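Manganese lipoxygenase (Gaeumannomyces graminis, PDB 5FX8) oxidises linoleic and alpha-linolenic acids with molecular oxygen at a manganese centre, giving 11S- and 13R-hydroperoxy fatty acids. Local coordinates at residues Leu163-Arg168 with Phe247-Ile252; Ala233-Phe238 with Ala251-Val256; Met277-Asp282 with Leu493-Ala498; Leu500-Pro505 with Leu519-Pro524. All coordinates share one frame; numbering follows the deposited sequence.

Contact 1. Residues Leu163-Arg168 with Phe247-Ile252; sequences LFSMER and FLPLAI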
loop_
_atom_site.group_PDB
_atom_site.type_symbol
_atom_site.label_atom_id
_atom_site.label_comp_id
_atom_site.label_asym_id
_atom_site.label_seq_id
_atom_site.Cartn_x
_atom_site.Cartn_y
_atom_site.Cartn_z
ATOM N N LEU A 163 -17.335 -7.756 16.460
ATOM C CA LEU A 163 -16.511 -7.335 15.345
ATOM C C LEU A 163 -16.433 -5.822 15.258
ATOM O O LEU A 163 -15.414 -5.285 14.826
ATOM C CB LEU A 163 -17.056 -7.927 14.051
ATOM C CG LEU A 163 -16.464 -7.568 12.688
ATOM C CD1 LEU A 163 -16.711 -8.700 11.754
ATOM C CD2 LEU A 163 -17.079 -6.318 12.108
ATOM N N PHE A 164 -17.493 -5.111 15.640
ATOM C CA PHE A 164 -17.460 -3.661 15.529
ATOM C C PHE A 164 -16.571 -3.045 16.595
ATOM O O PHE A 164 -15.913 -2.029 16.353
ATOM C CB PHE A 164 -18.861 -3.073 15.631
ATOM C CG PHE A 164 -18.864 -1.589 15.706
ATOM C CD1 PHE A 164 -18.583 -0.828 14.580
ATOM C CD2 PHE A 164 -19.100 -0.950 16.903
ATOM C CE1 PHE A 164 -18.557 0.543 14.646
ATOM C CE2 PHE A 164 -19.079 0.409 16.981
ATOM C CZ PHE A 164 -18.814 1.163 15.850
ATOM N N SER A 165 -16.560 -3.617 17.787
ATOM C CA SER A 165 -15.693 -3.081 18.822
ATOM C C SER A 165 -14.241 -3.506 18.605
ATOM O O SER A 165 -13.324 -2.691 18.738
ATOM C CB SER A 165 -16.202 -3.522 20.184
ATOM O OG SER A 165 -16.288 -4.925 20.191
ATOM N N MET A 166 -14.012 -4.759 18.233
ATOM C CA MET A 166 -12.638 -5.223 18.075
ATOM C C MET A 166 -11.874 -4.520 16.950
ATOM O O MET A 166 -10.648 -4.500 16.990
ATOM C CB MET A 166 -12.621 -6.724 17.844
ATOM C CG MET A 166 -12.860 -7.513 19.088
ATOM S SD MET A 166 -11.863 -6.905 20.429
ATOM C CE MET A 166 -10.458 -7.972 20.223
ATOM N N GLU A 167 -12.555 -3.946 15.954
ATOM C CA GLU A 167 -11.855 -3.175 14.937
ATOM C C GLU A 167 -11.006 -2.059 15.538
ATOM O O GLU A 167 -9.971 -1.706 14.969
ATOM C CB GLU A 167 -12.856 -2.594 13.939
ATOM C CG GLU A 167 -13.250 -3.528 12.806
ATOM C CD GLU A 167 -14.449 -3.038 11.990
ATOM O OE1 GLU A 167 -14.869 -1.880 12.136
ATOM O OE2 GLU A 167 -15.006 -3.830 11.209
ATOM N N ARG A 168 -11.425 -1.488 16.671
ATOM C CA ARG A 168 -10.664 -0.434 17.324
ATOM C C ARG A 168 -9.393 -0.944 17.976
ATOM O O ARG A 168 -8.625 -0.139 18.488
ATOM C CB ARG A 168 -11.497 0.280 18.390
ATOM C CG ARG A 168 -12.923 0.583 18.026
ATOM C CD ARG A 168 -13.036 1.201 16.675
ATOM N NE ARG A 168 -14.013 0.514 15.858
ATOM C CZ ARG A 168 -14.072 0.619 14.548
ATOM N NH1 ARG A 168 -13.204 1.372 13.930
ATOM N NH2 ARG A 168 -14.994 -0.022 13.867
ATOM N N PHE A 247 -14.294 -6.920 24.971
ATOM C CA PHE A 247 -14.348 -5.502 24.637
ATOM C C PHE A 247 -15.542 -5.265 23.713
ATOM O O PHE A 247 -15.637 -5.880 22.649
ATOM C CB PHE A 247 -13.027 -5.105 23.983
ATOM C CG PHE A 247 -12.921 -3.677 23.636
ATOM C CD1 PHE A 247 -12.620 -2.748 24.587
ATOM C CD2 PHE A 247 -13.107 -3.255 22.347
ATOM C CE1 PHE A 247 -12.530 -1.438 24.263
ATOM C CE2 PHE A 247 -13.006 -1.945 22.043
ATOM C CZ PHE A 247 -12.718 -1.043 23.008
ATOM N N LEU A 248 -16.456 -4.392 24.103
ATOM C CA LEU A 248 -17.760 -4.343 23.458
ATOM C C LEU A 248 -18.234 -2.916 23.207
ATOM O O LEU A 248 -17.798 -1.973 23.873
ATOM C CB LEU A 248 -18.801 -5.089 24.313
ATOM C CG LEU A 248 -18.800 -6.610 24.340
ATOM C CD1 LEU A 248 -19.902 -7.050 25.236
ATOM C CD2 LEU A 248 -19.041 -7.170 22.985
ATOM N N PRO A 249 -19.140 -2.729 22.255
ATOM C CA PRO A 249 -19.737 -1.410 22.058
ATOM C C PRO A 249 -20.779 -1.099 23.112
ATOM O O PRO A 249 -21.532 -1.966 23.559
ATOM C CB PRO A 249 -20.386 -1.526 20.673
ATOM C CG PRO A 249 -20.737 -2.922 20.540
ATOM C CD PRO A 249 -19.663 -3.707 21.281
ATOM N N LEU A 250 -20.811 0.168 23.513
ATOM C CA LEU A 250 -21.808 0.631 24.467
ATOM C C LEU A 250 -22.751 1.649 23.834
ATOM O O LEU A 250 -23.942 1.375 23.718
ATOM C CB LEU A 250 -21.117 1.195 25.718
ATOM C CG LEU A 250 -21.965 1.214 26.990
ATOM C CD1 LEU A 250 -21.129 1.239 28.254
ATOM C CD2 LEU A 250 -22.890 2.382 26.998
ATOM N N ALA A 251 -22.264 2.806 23.397
ATOM C CA ALA A 251 -23.137 3.814 22.816
ATOM C C ALA A 251 -22.408 4.555 21.703
ATOM O O ALA A 251 -21.182 4.543 21.620
ATOM C CB ALA A 251 -23.622 4.801 23.876
ATOM N N ILE A 252 -23.184 5.206 20.847
ATOM C CA ILE A 252 -22.656 6.022 19.763
ATOM C C ILE A 252 -23.454 7.311 19.722
ATOM O O ILE A 252 -24.679 7.277 19.615
ATOM C CB ILE A 252 -22.725 5.292 18.407
ATOM C CG1 ILE A 252 -21.866 4.029 18.439
ATOM C CG2 ILE A 252 -22.258 6.199 17.276
ATOM C CD1 ILE A 252 -21.923 3.195 17.178
#
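Ser165 OG stands between its backbone N and carbonyl carbon (chi1 56°), a position from which it reaches Phe247 O, while Phe164 CG lies anti to its own N (chi1 172°), and the ring beyond it meets Pro249 and Ile252. The setting is helix-on-sheet packing: helix 161-166 rests on strand 246-253, with the CA atoms of Ser165 and Leu248 5.2 Å apart. Ser165 OG donates to Phe247 O at 2.7 Å, the one hydrogen bond between the two segments; the hydroxyl approaches tilted 34° from the carbonyl plane. Asp161 O and Leu162 O of the serine's own helix are alternative partners of the same hydroxyl. Beside this bond, Ser165 CB packs on Pro249 CD at 3.6 Å.

The Phe164 ring offers its edge to the proline, CD2 lying 4.0 Å from Pro249 CB. Farther along, this ring and the Ile252 side chain meet tip to tip, CZ to CD1 at 3.9 Å. The strand carries a classic beta bulge here, in which Leu250 and Ala251 both face Leu237.

Phe278 of helix 268-305 also meets the Phe164 ring, so this ring touches both that helix and the strand; the contact is buried. At the other end, Met166 makes an oblique Met-aromatic contact, its SD 5.5 Å from the centroid of the Phe247 ring and 4.2 Å from Phe247 CB.

Contact 2. Residues Ala233-Phe238 with Ala251-Val256; sequences ACQGLF and AIKTNV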
loop_
_atom_site.group_PDB
_atom_site.type_symbol
_atom_site.label_atom_id
_atom_site.label_comp_id
_atom_site.label_asym_id
_atom_site.label_seq_id
_atom_site.Cartn_x
_atom_site.Cartn_y
_atom_site.Cartn_z
ATOM N N ALA A 233 -20.359 13.100 13.358
ATOM C CA ALA A 233 -19.103 13.338 14.056
ATOM C C ALA A 233 -19.119 12.447 15.307
ATOM O O ALA A 233 -19.205 12.885 16.450
ATOM C CB ALA A 233 -18.912 14.815 14.382
ATOM N N CYS A 234 -19.045 11.141 15.085
ATOM C CA CYS A 234 -19.417 10.197 16.127
ATOM C C CYS A 234 -18.397 10.141 17.252
ATOM O O CYS A 234 -17.189 10.251 17.043
ATOM C CB CYS A 234 -19.593 8.809 15.544
ATOM S SG CYS A 234 -21.068 8.686 14.565
ATOM N N GLN A 235 -18.906 9.997 18.458
ATOM C CA GLN A 235 -18.131 9.549 19.593
ATOM C C GLN A 235 -18.652 8.168 19.912
ATOM O O GLN A 235 -19.859 7.981 20.038
ATOM C CB GLN A 235 -18.300 10.471 20.789
ATOM C CG GLN A 235 -17.799 11.843 20.576
ATOM C CD GLN A 235 -17.987 12.678 21.792
ATOM O OE1 GLN A 235 -17.028 13.214 22.339
ATOM N NE2 GLN A 235 -19.220 12.791 22.243
ATOM N N GLY A 236 -17.752 7.199 20.004
ATOM C CA GLY A 236 -18.104 5.841 20.355
ATOM C C GLY A 236 -17.586 5.527 21.747
ATOM O O GLY A 236 -16.426 5.798 22.063
ATOM N N LEU A 237 -18.468 4.972 22.569
ATOM C CA LEU A 237 -18.137 4.529 23.910
ATOM C C LEU A 237 -18.104 3.011 23.919
ATOM O O LEU A 237 -19.045 2.360 23.453
ATOM C CB LEU A 237 -19.158 5.041 24.905
ATOM C CG LEU A 237 -18.776 5.178 26.359
ATOM C CD1 LEU A 237 -17.562 6.032 26.493
ATOM C CD2 LEU A 237 -19.944 5.841 27.030
ATOM N N PHE A 238 -17.007 2.453 24.421
ATOM C CA PHE A 238 -16.821 1.019 24.477
ATOM C C PHE A 238 -16.504 0.612 25.905
ATOM O O PHE A 238 -16.076 1.427 26.715
ATOM C CB PHE A 238 -15.729 0.591 23.540
ATOM C CG PHE A 238 -15.948 1.015 22.140
ATOM C CD1 PHE A 238 -15.620 2.288 21.723
ATOM C CD2 PHE A 238 -16.457 0.129 21.222
ATOM C CE1 PHE A 238 -15.814 2.659 20.432
ATOM C CE2 PHE A 238 -16.653 0.494 19.936
ATOM C CZ PHE A 238 -16.337 1.756 19.531
ATOM N N ALA A 251 -22.264 2.806 23.397
ATOM C CA ALA A 251 -23.137 3.814 22.816
ATOM C C ALA A 251 -22.408 4.555 21.703
ATOM O O ALA A 251 -21.182 4.543 21.620
ATOM C CB ALA A 251 -23.622 4.801 23.876
ATOM N N ILE A 252 -23.184 5.206 20.847
ATOM C CA ILE A 252 -22.656 6.022 19.763
ATOM C C ILE A 252 -23.454 7.311 19.722
ATOM O O ILE A 252 -24.679 7.277 19.615
ATOM C CB ILE A 252 -22.725 5.292 18.407
ATOM C CG1 ILE A 252 -21.866 4.029 18.439
ATOM C CG2 ILE A 252 -22.258 6.199 17.276
ATOM C CD1 ILE A 252 -21.923 3.195 17.178
ATOM N N LYS A 253 -22.771 8.445 19.802
ATOM C CA LYS A 253 -23.398 9.753 19.747
ATOM C C LYS A 253 -22.944 10.475 18.483
ATOM O O LYS A 253 -21.741 10.644 18.266
ATOM C CB LYS A 253 -23.036 10.566 20.987
ATOM C CG LYS A 253 -23.961 11.705 21.257
ATOM C CD LYS A 253 -23.391 12.647 22.255
ATOM C CE LYS A 253 -24.392 13.698 22.588
ATOM N NZ LYS A 253 -23.709 14.786 23.277
ATOM N N THR A 254 -23.899 10.936 17.671
ATOM C CA THR A 254 -23.572 11.463 16.347
ATOM C C THR A 254 -22.933 12.835 16.400
ATOM O O THR A 254 -22.173 13.188 15.494
ATOM C CB THR A 254 -24.814 11.603 15.492
ATOM O OG1 THR A 254 -25.548 12.731 15.967
ATOM C CG2 THR A 254 -25.659 10.356 15.566
ATOM N N ASN A 255 -23.291 13.645 17.385
ATOM C CA ASN A 255 -22.779 15.003 17.532
ATOM C C ASN A 255 -23.133 15.910 16.373
ATOM O O ASN A 255 -22.436 16.899 16.149
ATOM C CB ASN A 255 -21.265 15.031 17.702
ATOM C CG ASN A 255 -20.820 14.446 18.992
ATOM O OD1 ASN A 255 -19.951 13.590 19.010
ATOM N ND2 ASN A 255 -21.399 14.906 20.091
ATOM N N VAL A 256 -24.170 15.590 15.603
ATOM C CA VAL A 256 -24.641 16.451 14.527
ATOM C C VAL A 256 -26.162 16.432 14.510
ATOM O O VAL A 256 -26.799 15.458 14.919
ATOM C CB VAL A 256 -24.087 16.039 13.142
ATOM C CG1 VAL A 256 -22.634 16.246 13.091
ATOM C CG2 VAL A 256 -24.414 14.603 12.828
#
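Gln235 and Asn255 cross at about a right angle, their amide planes 64° apart, on one side of a beta hairpin, whereas Cys234 and Ile252 pack together on the other. In the second pair Cys234 SG meets the CG2 branch of Ile252 at 3.9 Å; Gly236, directly across from Ile252 in a non-hydrogen-bonded pair, brings no side chain there.

The backbone evidence is antiparallel pairing, with the strand axes 4.9 Å apart at closest approach. Gln235 and Lys253 form a hydrogen-bonded pair, N to O 2.9 Å one way and 3.0 Å the other. Leu237 and Ala251 form the next, in which Leu237 N to Ala251 O (2.9 Å) is nearly straight and the return bond from Ala251 N to Leu237 O is longer, at 3.3 Å. Past the regular strands, Ala233 N still bonds Thr254 O at 2.8 Å, and Val256 N donates to Thr254 OG1, an ST turn.

The hairpin occupies the middle of an antiparallel sheet, flanked by strands 212-216 and 261-262. Helix 268-305 packs on the Cys234 and Ile252 side through Met277, Phe278, Trp271 and Ala274, while Phe188 lies against Gln235, Ala251 and Lys253.

Contact 3. Residues Met277-Asp282 with Leu493-Ala498; sequences MFNNND and LPLHPA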
loop_
_atom_site.group_PDB
_atom_site.type_symbol
_atom_site.label_atom_id
_atom_site.label_comp_id
_atom_site.label_asym_id
_atom_site.label_seq_id
_atom_site.Cartn_x
_atom_site.Cartn_y
_atom_site.Cartn_z
ATOM N N MET A 277 -22.281 4.940 10.544
ATOM C CA MET A 277 -21.825 6.324 10.614
ATOM C C MET A 277 -20.476 6.426 11.319
ATOM O O MET A 277 -19.576 7.160 10.874
ATOM C CB MET A 277 -22.873 7.187 11.308
ATOM C CG MET A 277 -24.157 7.247 10.555
ATOM S SD MET A 277 -25.366 8.381 11.260
ATOM C CE MET A 277 -25.993 7.483 12.658
ATOM N N PHE A 278 -20.317 5.694 12.416
ATOM C CA PHE A 278 -19.023 5.667 13.081
ATOM C C PHE A 278 -17.947 5.129 12.158
ATOM O O PHE A 278 -16.827 5.625 12.165
ATOM C CB PHE A 278 -19.100 4.842 14.359
ATOM C CG PHE A 278 -17.790 4.727 15.097
ATOM C CD1 PHE A 278 -16.857 3.763 14.756
ATOM C CD2 PHE A 278 -17.521 5.547 16.175
ATOM C CE1 PHE A 278 -15.697 3.644 15.436
ATOM C CE2 PHE A 278 -16.346 5.427 16.867
ATOM C CZ PHE A 278 -15.429 4.464 16.480
ATOM N N ASN A 279 -18.250 4.113 11.363
ATOM C CA ASN A 279 -17.200 3.579 10.510
ATOM C C ASN A 279 -16.794 4.574 9.428
ATOM O O ASN A 279 -15.643 4.574 8.975
ATOM C CB ASN A 279 -17.656 2.270 9.908
ATOM C CG ASN A 279 -17.643 1.147 10.913
ATOM O OD1 ASN A 279 -16.926 1.191 11.893
ATOM N ND2 ASN A 279 -18.443 0.136 10.672
ATOM N N ASN A 280 -17.733 5.418 9.012
ATOM C CA ASN A 280 -17.453 6.499 8.090
ATOM C C ASN A 280 -16.506 7.515 8.710
ATOM O O ASN A 280 -15.535 7.965 8.075
ATOM C CB ASN A 280 -18.786 7.134 7.721
ATOM C CG ASN A 280 -18.652 8.246 6.751
ATOM O OD1 ASN A 280 -18.765 9.407 7.101
ATOM N ND2 ASN A 280 -18.419 7.899 5.517
ATOM N N ASN A 281 -16.774 7.892 9.958
ATOM C CA ASN A 281 -15.878 8.829 10.617
ATOM C C ASN A 281 -14.504 8.213 10.875
ATOM O O ASN A 281 -13.478 8.885 10.735
ATOM C CB ASN A 281 -16.511 9.318 11.909
ATOM C CG ASN A 281 -17.768 10.097 11.671
ATOM O OD1 ASN A 281 -18.768 9.914 12.356
ATOM N ND2 ASN A 281 -17.729 10.981 10.690
ATOM N N ASP A 282 -14.467 6.933 11.231
ATOM C CA ASP A 282 -13.212 6.246 11.485
ATOM C C ASP A 282 -12.396 6.084 10.212
ATOM O O ASP A 282 -11.168 6.199 10.245
ATOM C CB ASP A 282 -13.496 4.895 12.132
ATOM C CG ASP A 282 -12.288 4.321 12.809
ATOM O OD1 ASP A 282 -11.853 4.908 13.817
ATOM O OD2 ASP A 282 -11.764 3.295 12.322
ATOM N N LEU A 493 -17.466 -2.674 2.299
ATOM C CA LEU A 493 -18.902 -2.398 2.271
ATOM C C LEU A 493 -19.681 -3.627 2.712
ATOM O O LEU A 493 -19.319 -4.755 2.407
ATOM C CB LEU A 493 -19.348 -1.939 0.870
ATOM C CG LEU A 493 -18.834 -0.537 0.506
ATOM C CD1 LEU A 493 -18.973 -0.215 -0.937
ATOM C CD2 LEU A 493 -19.512 0.549 1.281
ATOM N N PRO A 494 -20.806 -3.412 3.379
ATOM C CA PRO A 494 -21.510 -2.152 3.559
ATOM C C PRO A 494 -21.214 -1.466 4.850
ATOM O O PRO A 494 -21.664 -0.351 5.045
ATOM C CB PRO A 494 -22.957 -2.596 3.538
ATOM C CG PRO A 494 -22.899 -3.894 4.190
ATOM C CD PRO A 494 -21.667 -4.549 3.702
ATOM N N LEU A 495 -20.479 -2.136 5.734
ATOM C CA LEU A 495 -20.236 -1.584 7.059
ATOM C C LEU A 495 -19.332 -0.359 7.042
ATOM O O LEU A 495 -19.381 0.437 7.980
ATOM C CB LEU A 495 -19.644 -2.661 7.967
ATOM C CG LEU A 495 -20.643 -3.194 9.006
ATOM C CD1 LEU A 495 -20.989 -2.109 9.959
ATOM C CD2 LEU A 495 -21.926 -3.693 8.372
ATOM N N HIS A 496 -18.517 -0.174 6.013
ATOM C CA HIS A 496 -17.532 0.902 5.986
ATOM C C HIS A 496 -17.604 1.728 4.715
ATOM O O HIS A 496 -16.725 1.617 3.853
ATOM C CB HIS A 496 -16.121 0.346 6.097
ATOM C CG HIS A 496 -15.900 -0.514 7.291
ATOM N ND1 HIS A 496 -15.993 -1.885 7.242
ATOM C CD2 HIS A 496 -15.563 -0.201 8.563
ATOM C CE1 HIS A 496 -15.725 -2.379 8.434
ATOM N NE2 HIS A 496 -15.463 -1.378 9.253
ATOM N N PRO A 497 -18.588 2.611 4.590
ATOM C CA PRO A 497 -18.695 3.436 3.380
ATOM C C PRO A 497 -17.863 4.709 3.430
ATOM O O PRO A 497 -17.790 5.406 4.441
ATOM C CB PRO A 497 -20.187 3.767 3.333
ATOM C CG PRO A 497 -20.586 3.808 4.726
ATOM C CD PRO A 497 -19.725 2.821 5.494
ATOM N N ALA A 498 -17.219 5.008 2.306
ATOM C CA ALA A 498 -16.472 6.250 2.208
ATOM C C ALA A 498 -17.367 7.475 2.362
ATOM O O ALA A 498 -16.928 8.497 2.883
ATOM C CB ALA A 498 -15.742 6.301 0.884
#
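Asn280 ND2 is held by two successive backbone carbonyls. It donates to Pro497 O at 2.8 Å with an N-H...O angle of 161°, and weakly to Ala498 O at 3.1 Å. Pro497 O lies close to the plane of the asparagine amide, so the N-H points well, although the donor stands tilted from the carbonyl plane. CG of Asn280 is anti to its backbone N (chi1 -179°), and ND2 beyond it meets the irregular segment 493-498.

One residue earlier, Asn279 ND2 gives a second sound bond, to Leu495 O at 2.9 Å. Here the acceptor is again nearly in the amide plane, but the donor sits 47° above the plane of the carbonyl. The Asn279 amide also lies obliquely against the imidazole of His496, with Asn279 CG 3.4 Å from His496 CD2. Leu495 CD1 touches Asn279 ND2 as well, the two side chains crossing at a slant. Adjacent helix residues thus bond to alternate carbonyls, Leu495 and Pro497, of a segment that has no regular structure of its own.

His496 is fixed at both nitrogens, ND1 by Val492 O and NE2 by Glu167 OE1. The same Glu167 OE1 pairs with Arg168, so the charge on the ring is left open.

The contact fastens the loop between helices 485-490 and 526-539 to helix 268-305, the helix that supplies the manganese ligands His290 and His294. Gln532 of helix 526-539 bonds His496 O and Ala498 N, and Leu272 and Ile276 pack on the loop from the preceding turns of helix 268-305.

Contact 4. Residues Leu500-Pro505 with Leu519-Pro524; sequences LYAPIP and LLAWLP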
loop_
_atom_site.group_PDB
_atom_site.type_symbol
_atom_site.label_atom_id
_atom_site.label_comp_id
_atom_site.label_asym_id
_atom_site.label_seq_id
_atom_site.Cartn_x
_atom_site.Cartn_y
_atom_site.Cartn_z
ATOM N N LEU A 500 -21.691 8.894 3.108
ATOM C CA LEU A 500 -23.099 8.618 3.367
ATOM C C LEU A 500 -23.963 9.413 2.396
ATOM O O LEU A 500 -23.704 10.593 2.146
ATOM C CB LEU A 500 -23.479 8.960 4.801
ATOM C CG LEU A 500 -22.562 8.412 5.894
ATOM C CD1 LEU A 500 -23.141 8.775 7.243
ATOM C CD2 LEU A 500 -22.404 6.908 5.770
ATOM N N TYR A 501 -24.993 8.764 1.864
ATOM C CA TYR A 501 -25.761 9.282 0.745
ATOM C C TYR A 501 -27.178 9.667 1.142
ATOM O O TYR A 501 -27.991 9.975 0.282
ATOM C CB TYR A 501 -25.755 8.263 -0.401
ATOM C CG TYR A 501 -24.390 8.131 -1.060
ATOM C CD1 TYR A 501 -23.441 7.259 -0.548
ATOM C CD2 TYR A 501 -24.037 8.906 -2.172
ATOM C CE1 TYR A 501 -22.214 7.136 -1.112
ATOM C CE2 TYR A 501 -22.796 8.787 -2.747
ATOM C CZ TYR A 501 -21.893 7.898 -2.192
ATOM O OH TYR A 501 -20.647 7.729 -2.697
ATOM N N ALA A 502 -27.477 9.695 2.427
ATOM C CA ALA A 502 -28.774 10.116 2.897
ATOM C C ALA A 502 -28.560 10.886 4.184
ATOM O O ALA A 502 -27.604 10.620 4.914
ATOM C CB ALA A 502 -29.710 8.921 3.133
ATOM N N PRO A 503 -29.418 11.855 4.479
ATOM C CA PRO A 503 -29.179 12.730 5.631
ATOM C C PRO A 503 -29.186 11.972 6.941
ATOM O O PRO A 503 -29.889 10.974 7.108
ATOM C CB PRO A 503 -30.349 13.718 5.569
ATOM C CG PRO A 503 -30.755 13.700 4.184
ATOM C CD PRO A 503 -30.568 12.311 3.688
ATOM N N ILE A 504 -28.408 12.491 7.882
ATOM C CA ILE A 504 -28.340 11.907 9.221
ATOM C C ILE A 504 -29.724 11.926 9.837
ATOM O O ILE A 504 -30.323 13.010 9.952
ATOM C CB ILE A 504 -27.354 12.686 10.107
ATOM C CG1 ILE A 504 -25.939 12.641 9.540
ATOM C CG2 ILE A 504 -27.412 12.187 11.532
ATOM C CD1 ILE A 504 -25.484 11.298 9.250
ATOM N N PRO A 505 -30.248 10.788 10.293
ATOM C CA PRO A 505 -31.601 10.761 10.864
ATOM C C PRO A 505 -31.818 11.767 11.985
ATOM O O PRO A 505 -30.889 12.183 12.680
ATOM C CB PRO A 505 -31.734 9.326 11.384
ATOM C CG PRO A 505 -30.764 8.531 10.542
ATOM C CD PRO A 505 -29.621 9.452 10.270
ATOM N N LEU A 519 -30.322 0.674 6.032
ATOM C CA LEU A 519 -31.063 0.845 4.777
ATOM C C LEU A 519 -30.132 1.247 3.637
ATOM O O LEU A 519 -29.145 1.948 3.848
ATOM C CB LEU A 519 -32.166 1.891 4.961
ATOM C CG LEU A 519 -33.316 2.035 3.966
ATOM C CD1 LEU A 519 -32.846 2.403 2.570
ATOM C CD2 LEU A 519 -34.172 0.759 3.945
ATOM N N LEU A 520 -30.473 0.823 2.418
ATOM C CA LEU A 520 -29.634 1.106 1.265
ATOM C C LEU A 520 -29.512 2.584 0.979
ATOM O O LEU A 520 -28.623 2.972 0.226
ATOM C CB LEU A 520 -30.182 0.415 0.026
ATOM C CG LEU A 520 -30.129 -1.102 0.019
ATOM C CD1 LEU A 520 -30.892 -1.630 -1.140
ATOM C CD2 LEU A 520 -28.718 -1.565 -0.083
ATOM N N ALA A 521 -30.375 3.419 1.547
ATOM C CA ALA A 521 -30.401 4.809 1.126
ATOM C C ALA A 521 -29.202 5.575 1.641
ATOM O O ALA A 521 -28.829 6.594 1.064
ATOM C CB ALA A 521 -31.685 5.478 1.584
ATOM N N TRP A 522 -28.593 5.122 2.721
ATOM C CA TRP A 522 -27.417 5.824 3.201
ATOM C C TRP A 522 -26.168 5.352 2.489
ATOM O O TRP A 522 -25.169 6.061 2.467
ATOM C CB TRP A 522 -27.300 5.654 4.715
ATOM C CG TRP A 522 -28.272 6.534 5.510
ATOM C CD1 TRP A 522 -28.010 7.768 6.033
ATOM C CD2 TRP A 522 -29.640 6.245 5.850
ATOM N NE1 TRP A 522 -29.119 8.262 6.679
ATOM C CE2 TRP A 522 -30.136 7.350 6.574
ATOM C CE3 TRP A 522 -30.498 5.164 5.611
ATOM C CZ2 TRP A 522 -31.448 7.401 7.059
ATOM C CZ3 TRP A 522 -31.807 5.220 6.102
ATOM C CH2 TRP A 522 -32.260 6.327 6.807
ATOM N N LEU A 523 -26.230 4.249 1.876
ATOM C CA LEU A 523 -25.060 3.579 1.353
ATOM C C LEU A 523 -24.874 3.905 -0.117
ATOM O O LEU A 523 -25.802 4.339 -0.783
ATOM C CB LEU A 523 -25.206 2.069 1.549
ATOM C CG LEU A 523 -25.127 1.578 2.988
ATOM C CD1 LEU A 523 -25.313 0.107 3.033
ATOM C CD2 LEU A 523 -23.754 1.917 3.511
ATOM N N PRO A 524 -23.687 3.709 -0.675
ATOM C CA PRO A 524 -23.517 3.975 -2.103
ATOM C C PRO A 524 -24.355 3.040 -2.962
ATOM O O PRO A 524 -24.719 1.935 -2.559
ATOM C CB PRO A 524 -22.022 3.734 -2.323
ATOM C CG PRO A 524 -21.617 2.852 -1.196
ATOM C CD PRO A 524 -22.402 3.356 -0.049
#
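Trp522 receives Ala502 CB over one face of its indole, a CH-pi contact with CB 3.5 Å from the centroid of the five-membered ring and only 7° off the normal. Pro503 O lies at the indole edge, where it accepts a hydrogen bond from NE1 at 2.9 Å; the donor stands 53° above the carbonyl plane. Pro505 comes in obliquely near the six-membered ring, its CG 3.7 Å from CZ2. The indole is thereby fixed by a methyl on one face, a carbonyl at its N-H and a proline by its benzo part.

Tyr501 has Trp522 O at its ring edge, while Pro524 crosses its side chain at about a right angle, with CE1 of the ring 3.6 Å from Pro524 CB. Between these two aromatic residues the backbones are joined directly, Tyr501 N donating to Trp522 O at 2.8 Å.

Leu273 of helix 268-305 touches both Trp522 and Pro505, and Tyr501 rests on Gln528 of helix 526-539. With no strand or regular helix in either segment, the arrangement is that of a partly buried, proline-rich loop folded back on itself around a tryptophan, at the periphery of the helical lipoxygenase domain and away from the manganese site.

From the N terminus, contact 1 closes first, bringing helix 161-166 onto strand 246-253. Contact 2 begins inside that loop and ends on the same strand, with Ala251 and Ile252 shared, so the hairpin overlaps the end of the longer closure. Contact 3 follows in series and spans 210 intervening residues, mostly helical, to join helix 268-305 to the loop before helix 526-539; contact 4 then closes a short part of that loop. Side chains link them: Arg168 with Asp282 between contacts 1 and 3, Asn281 with Cys234 N between 2 and 3, and Met277 against Leu500 and Ile504 between 3 and 4. Helix 268-305 therefore lies among sheet, helix 161-166 and loop.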